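Local structure of galactose-1-phosphate uridylyltransferase (Pyrobaculum aerophilum str. IM2, 6K9Z) at the interface of chains A and B. The protein transfers the uridylyl group between UDP-glucose and galactose 1-phosphate in sugar metabolism, and carries bound zinc. Numbering follows the deposited sequence. Chains: chain A/B, Galactose-1-phosphate uridylyltransferase.

Contact 1: the interface of chains A and B. Residues chain A 6, 9, 11, 287; chain B 152, 199, 290, 292.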
loop_
_atom_site.group_PDB
_atom_site.type_symbol
_atom_site.label_atom_id
_atom_site.label_comp_id
_atom_site.label_asym_id
_atom_site.label_seq_id
_atom_site.Cartn_x
_atom_site.Cartn_y
_atom_site.Cartn_z
ATOM N N ASP A 6 -8.512 4.085 -11.720
ATOM C CA ASP A 6 -7.518 5.194 -11.734
ATOM C C ASP A 6 -6.919 5.241 -13.138
ATOM O O ASP A 6 -6.342 4.274 -13.606
ATOM C CB ASP A 6 -6.481 4.983 -10.629
ATOM C CG ASP A 6 -5.452 6.086 -10.533
ATOM O OD1 ASP A 6 -5.004 6.550 -11.593
ATOM O OD2 ASP A 6 -5.145 6.471 -9.375
ATOM N N THR A 9 -2.944 4.750 -12.998
ATOM C CA THR A 9 -2.310 3.532 -12.464
ATOM C C THR A 9 -3.037 2.260 -12.918
ATOM O O THR A 9 -2.448 1.208 -12.803
ATOM C CB THR A 9 -2.253 3.599 -10.936
ATOM O OG1 THR A 9 -3.577 3.532 -10.438
ATOM C CG2 THR A 9 -1.641 4.880 -10.404
ATOM N N GLU A 11 -5.379 1.153 -11.177
ATOM C CA GLU A 11 -5.919 0.544 -9.960
ATOM C C GLU A 11 -7.437 0.685 -9.950
ATOM O O GLU A 11 -7.975 1.663 -10.463
ATOM C CB GLU A 11 -5.291 1.180 -8.728
ATOM C CG GLU A 11 -3.820 0.856 -8.660
ATOM C CD GLU A 11 -3.042 1.765 -7.719
ATOM O OE1 GLU A 11 -3.250 2.977 -7.793
ATOM O OE2 GLU A 11 -2.203 1.242 -6.987
ATOM N N LEU A 287 2.556 4.133 0.213
ATOM C CA LEU A 287 1.248 4.405 -0.457
ATOM C C LEU A 287 1.424 5.479 -1.539
ATOM O O LEU A 287 0.728 5.393 -2.575
ATOM C CB LEU A 287 0.232 4.822 0.617
ATOM C CG LEU A 287 0.007 3.808 1.746
ATOM C CD1 LEU A 287 -1.071 4.298 2.669
ATOM C CD2 LEU A 287 -0.351 2.433 1.218
ATOM N N ARG B 152 5.176 4.008 -8.379
ATOM C CA ARG B 152 3.843 4.633 -8.560
ATOM C C ARG B 152 3.929 5.780 -9.580
ATOM O O ARG B 152 3.052 5.902 -10.447
ATOM C CB ARG B 152 3.287 5.240 -7.269
ATOM C CG ARG B 152 1.894 5.856 -7.474
ATOM C CD ARG B 152 1.158 6.127 -6.155
ATOM N NE ARG B 152 0.757 4.836 -5.601
ATOM C CZ ARG B 152 -0.313 4.137 -5.988
ATOM N NH1 ARG B 152 -1.137 4.608 -6.907
ATOM N NH2 ARG B 152 -0.568 2.953 -5.451
ATOM N N LYS B 199 -8.834 6.883 -3.690
ATOM C CA LYS B 199 -8.729 5.542 -3.048
ATOM C C LYS B 199 -8.707 5.639 -1.516
ATOM O O LYS B 199 -8.966 4.616 -0.867
ATOM C CB LYS B 199 -7.416 4.854 -3.430
ATOM C CG LYS B 199 -7.079 4.848 -4.908
ATOM C CD LYS B 199 -5.653 4.443 -5.187
ATOM C CE LYS B 199 -5.233 4.808 -6.592
ATOM N NZ LYS B 199 -5.958 6.006 -7.072
ATOM N N SER B 290 -3.406 -4.398 -4.187
ATOM C CA SER B 290 -3.589 -3.047 -4.791
ATOM C C SER B 290 -5.048 -2.858 -5.163
ATOM O O SER B 290 -5.336 -2.212 -6.208
ATOM C CB SER B 290 -2.678 -2.713 -5.964
ATOM O OG SER B 290 -1.342 -2.831 -5.549
ATOM N N PHE B 292 -8.689 -1.148 -3.531
ATOM C CA PHE B 292 -9.073 -0.087 -2.562
ATOM C C PHE B 292 -10.587 -0.044 -2.466
ATOM O O PHE B 292 -11.258 -0.405 -3.440
ATOM C CB PHE B 292 -8.465 1.228 -3.071
ATOM C CG PHE B 292 -6.984 1.115 -3.281
ATOM C CD1 PHE B 292 -6.111 1.319 -2.217
ATOM C CD2 PHE B 292 -6.460 0.840 -4.538
ATOM C CE1 PHE B 292 -4.728 1.247 -2.393
ATOM C CE2 PHE B 292 -5.077 0.747 -4.715
ATOM C CZ PHE B 292 -4.219 0.948 -3.641
#
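A:Glu11 and A:Asp6 meet B:Arg152 and B:Lys199 in a charged patch of the two-fold interface of the deposited assembly, which may be the biological dimer; paired salt bridges link the two subunits here. The guanidinium of B:Arg152 grips the carboxylate end-on. NH1 of B:Arg152 donates to OE1 of A:Glu11 at 2.8 Å, nearly straight at 174°. NH2 of B:Arg152 reaches the syn lone pair of OE2 of A:Glu11, also at 2.8 Å. The planes are turned 33° apart; A:Glu11 OE2 lies tilted from the guanidinium plane, while OE1 lies in it. A:Thr9 OG1 supports the carboxylate from its own chain, donating to A:Glu11 OE1 at 2.7 Å. It comes from above the carboxylate plane, on the same face as B:Arg152 NH1. B:Phe292 CE2 lies 3.7 Å from A:Glu11 OE2, the ring and carboxylate planes steeply turned to each other. With an alanine at A:Glu11, the B:Arg152 guanidinium would probably lose its carboxylate mate and be freer to turn. B:Lys199 crosses A:Asp6 at about a right angle. The lysine chain bends at its last torsion (chi4 30°) to bring the ammonium to the acid. B:Lys199 NZ donates to the anti lone pair of A:Asp6 OD2 at 2.5 Å.

Contact 2: the interface of chains A and B. Residues chain A 152, 155-156, 159-160; chain B 7-9.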
loop_
_atom_site.group_PDB
_atom_site.type_symbol
_atom_site.label_atom_id
_atom_site.label_comp_id
_atom_site.label_asym_id
_atom_site.label_seq_id
_atom_site.Cartn_x
_atom_site.Cartn_y
_atom_site.Cartn_z
ATOM N N ARG A 152 -2.169 -5.723 -8.276
ATOM C CA ARG A 152 -0.840 -6.238 -7.862
ATOM C C ARG A 152 -0.615 -7.606 -8.516
ATOM O O ARG A 152 0.469 -7.880 -9.003
ATOM C CB ARG A 152 -0.731 -6.332 -6.344
ATOM C CG ARG A 152 0.579 -6.972 -5.874
ATOM C CD ARG A 152 0.921 -6.884 -4.385
ATOM N NE ARG A 152 1.152 -5.502 -4.142
ATOM C CZ ARG A 152 2.268 -4.877 -4.403
ATOM N NH1 ARG A 152 3.329 -5.536 -4.788
ATOM N NH2 ARG A 152 2.342 -3.575 -4.198
ATOM N N ALA A 155 0.128 -7.150 -12.302
ATOM C CA ALA A 155 1.551 -6.775 -12.522
ATOM C C ALA A 155 2.388 -8.075 -12.447
ATOM O O ALA A 155 3.241 -8.312 -13.338
ATOM C CB ALA A 155 1.989 -5.764 -11.495
ATOM N N GLU A 156 2.099 -8.945 -11.468
ATOM C CA GLU A 156 2.909 -10.174 -11.275
ATOM C C GLU A 156 2.682 -11.106 -12.480
ATOM O O GLU A 156 3.665 -11.733 -12.953
ATOM C CB GLU A 156 2.568 -10.900 -9.986
ATOM C CG GLU A 156 2.783 -10.138 -8.675
ATOM C CD GLU A 156 2.881 -10.984 -7.420
ATOM O OE1 GLU A 156 2.654 -12.245 -7.508
ATOM O OE2 GLU A 156 3.202 -10.426 -6.344
ATOM N N ALA A 159 4.636 -9.731 -15.574
ATOM C CA ALA A 159 6.093 -9.974 -15.488
ATOM C C ALA A 159 6.369 -11.479 -15.654
ATOM O O ALA A 159 7.367 -11.798 -16.332
ATOM C CB ALA A 159 6.654 -9.510 -14.162
ATOM N N SER A 160 5.568 -12.321 -15.009
ATOM C CA SER A 160 5.724 -13.797 -15.015
ATOM C C SER A 160 5.610 -14.326 -16.453
ATOM O O SER A 160 6.463 -15.143 -16.898
ATOM C CB SER A 160 4.744 -14.444 -14.133
ATOM O OG SER A 160 4.991 -14.121 -12.777
ATOM N N PRO B 7 11.063 -8.707 -8.872
ATOM C CA PRO B 7 11.086 -9.097 -10.276
ATOM C C PRO B 7 9.669 -9.244 -10.854
ATOM O O PRO B 7 9.523 -9.353 -12.059
ATOM C CB PRO B 7 11.908 -10.368 -10.234
ATOM C CG PRO B 7 11.595 -10.985 -8.906
ATOM C CD PRO B 7 11.454 -9.808 -7.973
ATOM N N PHE B 8 8.661 -9.288 -9.996
ATOM C CA PHE B 8 7.247 -9.499 -10.427
ATOM C C PHE B 8 6.517 -8.160 -10.526
ATOM O O PHE B 8 5.543 -8.080 -11.259
ATOM C CB PHE B 8 6.547 -10.493 -9.494
ATOM C CG PHE B 8 7.184 -11.853 -9.480
ATOM C CD1 PHE B 8 7.153 -12.676 -10.605
ATOM C CD2 PHE B 8 7.885 -12.294 -8.374
ATOM C CE1 PHE B 8 7.785 -13.915 -10.615
ATOM C CE2 PHE B 8 8.458 -13.559 -8.362
ATOM C CZ PHE B 8 8.459 -14.349 -9.496
ATOM N N THR B 9 6.944 -7.118 -9.803
ATOM C CA THR B 9 6.216 -5.829 -9.774
ATOM C C THR B 9 7.087 -4.678 -10.268
ATOM O O THR B 9 6.527 -3.655 -10.589
ATOM C CB THR B 9 5.670 -5.512 -8.384
ATOM O OG1 THR B 9 6.801 -5.361 -7.506
ATOM C CG2 THR B 9 4.708 -6.550 -7.830
#
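Helix 151-167 of chain A packs against the B:Pro7 to B:Thr9 loop, which lies between strands 2-5 and 12-15 of chain B. This is a helix-on-loop patch of the two-fold subunit interface. Packing dominates here. The small side chains of A:Ala155 and A:Ala159 likely let the loop backbone come close. A:Ala159 CB sits 3.4 Å from the carbonyl oxygen O of B:Phe8 and also lies near the B:Pro7 carbonyl. A:Ala155 O and B:Phe8 O are 3.1 Å apart; both can only accept, so this is a close, probably unfavourable approach and not a hydrogen bond. B:Phe8 slants across the helix surface toward A:Ser160. B:Phe8 CB packs on A:Glu156 CG at 3.9 Å, with the carboxylate and phenyl planes 36° apart. A:Glu156 is an iron ligand in this structure, so the loop touches the methylene stem of a metal-binding residue. B:Thr9 lies beside A:Glu156, pointing the same way. With OG1 between the backbone N and the carbonyl carbon (chi1 64°), its methyl faces the helix, B:Thr9 CG2 lying 3.5 Å from A:Arg152 NH1. A:Ser160 OG donates to the backbone A:Glu156 O one turn earlier, at 2.7 Å. A:Ser160 OG also touches the phenyl ring, 3.4 Å from B:Phe8 CD1.

Contact 3: the interface of chains A and B. Residues chain A 174-175, 179, 182, 196-197; chain B 65, 67-68.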
loop_
_atom_site.group_PDB
_atom_site.type_symbol
_atom_site.label_atom_id
_atom_site.label_comp_id
_atom_site.label_asym_id
_atom_site.label_seq_id
_atom_site.Cartn_x
_atom_site.Cartn_y
_atom_site.Cartn_z
ATOM N N ARG A 174 11.872 -21.354 -10.581
ATOM C CA ARG A 174 13.352 -21.109 -10.487
ATOM C C ARG A 174 13.661 -20.546 -9.092
ATOM O O ARG A 174 14.606 -20.984 -8.463
ATOM C CB ARG A 174 13.773 -20.192 -11.628
ATOM C CG ARG A 174 13.497 -20.774 -13.011
ATOM C CD ARG A 174 14.504 -21.847 -13.408
ATOM N NE ARG A 174 15.866 -21.474 -13.016
ATOM C CZ ARG A 174 16.586 -20.432 -13.487
ATOM N NH1 ARG A 174 16.071 -19.603 -14.383
ATOM N NH2 ARG A 174 17.823 -20.224 -13.040
ATOM N N ILE A 175 12.876 -19.588 -8.632
ATOM C CA ILE A 175 13.075 -18.968 -7.291
ATOM C C ILE A 175 12.899 -20.025 -6.183
ATOM O O ILE A 175 13.789 -20.182 -5.301
ATOM C CB ILE A 175 12.169 -17.742 -7.137
ATOM C CG1 ILE A 175 12.632 -16.589 -8.019
ATOM C CG2 ILE A 175 12.119 -17.347 -5.666
ATOM C CD1 ILE A 175 11.677 -15.408 -8.093
ATOM N N GLU A 179 15.879 -21.135 -3.341
ATOM C CA GLU A 179 15.825 -20.673 -1.928
ATOM C C GLU A 179 16.417 -21.704 -0.962
ATOM O O GLU A 179 15.955 -22.849 -0.962
ATOM C CB GLU A 179 14.389 -20.312 -1.554
ATOM C CG GLU A 179 13.921 -19.027 -2.205
ATOM C CD GLU A 179 14.665 -17.796 -1.719
ATOM O OE1 GLU A 179 14.890 -16.883 -2.526
ATOM O OE2 GLU A 179 15.014 -17.760 -0.533
ATOM N N ARG A 182 17.413 -18.164 2.875
ATOM C CA ARG A 182 16.240 -17.485 3.486
ATOM C C ARG A 182 15.100 -18.480 3.732
ATOM O O ARG A 182 13.991 -18.019 4.037
ATOM C CB ARG A 182 15.795 -16.305 2.617
ATOM C CG ARG A 182 16.677 -15.074 2.752
ATOM C CD ARG A 182 16.294 -13.981 1.774
ATOM N NE ARG A 182 16.195 -14.525 0.433
ATOM C CZ ARG A 182 17.176 -14.522 -0.455
ATOM N NH1 ARG A 182 18.339 -13.974 -0.156
ATOM N NH2 ARG A 182 16.982 -15.057 -1.644
ATOM N N PHE A 196 14.043 -12.492 -1.458
ATOM C CA PHE A 196 15.136 -11.499 -1.661
ATOM C C PHE A 196 14.560 -10.083 -1.689
ATOM O O PHE A 196 15.136 -9.139 -1.149
ATOM C CB PHE A 196 15.904 -11.779 -2.943
ATOM C CG PHE A 196 17.108 -10.888 -3.115
ATOM C CD1 PHE A 196 18.283 -11.157 -2.445
ATOM C CD2 PHE A 196 17.086 -9.817 -3.986
ATOM C CE1 PHE A 196 19.391 -10.345 -2.580
ATOM C CE2 PHE A 196 18.213 -9.012 -4.144
ATOM C CZ PHE A 196 19.378 -9.312 -3.472
ATOM N N TYR A 197 13.388 -9.961 -2.286
ATOM C CA TYR A 197 12.656 -8.693 -2.570
ATOM C C TYR A 197 11.549 -8.487 -1.527
ATOM O O TYR A 197 10.589 -7.743 -1.837
ATOM C CB TYR A 197 12.075 -8.746 -3.996
ATOM C CG TYR A 197 11.406 -10.069 -4.355
ATOM C CD1 TYR A 197 12.141 -11.148 -4.820
ATOM C CD2 TYR A 197 10.027 -10.250 -4.199
ATOM C CE1 TYR A 197 11.555 -12.351 -5.151
ATOM C CE2 TYR A 197 9.433 -11.473 -4.453
ATOM C CZ TYR A 197 10.194 -12.518 -4.970
ATOM O OH TYR A 197 9.606 -13.734 -5.192
ATOM N N GLU B 65 22.661 -11.088 -5.816
ATOM C CA GLU B 65 22.121 -12.475 -5.910
ATOM C C GLU B 65 21.814 -12.704 -7.398
ATOM O O GLU B 65 21.230 -11.799 -8.010
ATOM C CB GLU B 65 20.986 -12.752 -4.926
ATOM C CG GLU B 65 21.048 -14.169 -4.386
ATOM C CD GLU B 65 20.091 -14.518 -3.265
ATOM O OE1 GLU B 65 20.334 -14.085 -2.133
ATOM O OE2 GLU B 65 19.116 -15.241 -3.531
ATOM N N LEU B 67 19.557 -14.182 -9.515
ATOM C CA LEU B 67 18.258 -13.965 -10.217
ATOM C C LEU B 67 17.737 -12.530 -10.054
ATOM O O LEU B 67 16.712 -12.221 -10.698
ATOM C CB LEU B 67 17.218 -14.921 -9.624
ATOM C CG LEU B 67 17.216 -16.350 -10.157
ATOM C CD1 LEU B 67 16.318 -17.224 -9.300
ATOM C CD2 LEU B 67 16.767 -16.386 -11.607
ATOM N N TYR B 68 18.402 -11.686 -9.258
ATOM C CA TYR B 68 17.800 -10.369 -8.916
ATOM C C TYR B 68 18.639 -9.145 -9.298
ATOM O O TYR B 68 19.878 -9.201 -9.319
ATOM C CB TYR B 68 17.488 -10.357 -7.419
ATOM C CG TYR B 68 16.707 -11.564 -6.969
ATOM C CD1 TYR B 68 15.364 -11.690 -7.273
ATOM C CD2 TYR B 68 17.317 -12.600 -6.285
ATOM C CE1 TYR B 68 14.638 -12.801 -6.883
ATOM C CE2 TYR B 68 16.604 -13.717 -5.883
ATOM C CZ TYR B 68 15.259 -13.817 -6.184
ATOM O OH TYR B 68 14.543 -14.909 -5.797
HETATM O O HOH W 1 13.521 -14.720 -3.131
HETATM O O HOH W 2 15.716 -17.133 -5.017
#
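The loop backbone of chain B is extended at B:Glu65 and B:Tyr68 but turns at B:Leu67, and it presents all three side chains to helix 171-178, the A:Phe196-A:Tyr197 loop and A:Arg182 of chain A. One face of the B:Tyr68 ring is covered by A:Phe196 CB, a CH-pi contact 3.8 Å from the ring centroid. The opposite face is covered by B:Leu67 CB. A:Phe196 has its CG anti to the backbone N (chi1 -174°), which brings its ring to B:Tyr68. A:Tyr197 CE1 reaches B:Tyr68 CE1 at 3.6 Å. The phenol oxygen OH of B:Tyr68 touches A:Ile175 CG1 at 3.4 Å. Two waters link that hydroxyl to A:Glu179 OE1, and one of them also bonds the backbone N of A:Phe196. Beside the ring, A:Arg182 and B:Glu65 come from opposite directions, their flat groups 16° apart. A:Arg182 NH1 donates to B:Glu65 OE1 at 2.8 Å, and A:Arg182 NH2 to B:Glu65 OE2 at 2.9 Å. Both bonds are nearly straight and meet syn sides. A:Arg182 NH2 also donates to A:Glu179 OE1 at 2.9 Å; with the pair to B:Glu65, this likely fixes the rotation of the guanidinium. The site joins an aromatic plug to a two-pronged salt bridge, and so likely holds the chain B loop on the neighbouring subunit.

The three contacts run along one two-fold subunit interface. Contact 2 lies between the others, about 15 Å from contact 1 and 14 Å from contact 3 by C-alpha centres; contacts 1 and 3 are about 27 Å apart. Contacts 1 and 2 share helix 151-167, Arg152 and Thr9, with the chains exchanged, so both hold the Thr9-Arg152 neighbourhood and form parts of one strip. Contact 3 uses other elements and extends the grip outwards. The centres lie about 22, 26 and 30 Å from A:Phe140, the engineered residue at the predicted active-site position, so a role in assembly seems likelier than a direct one in catalysis.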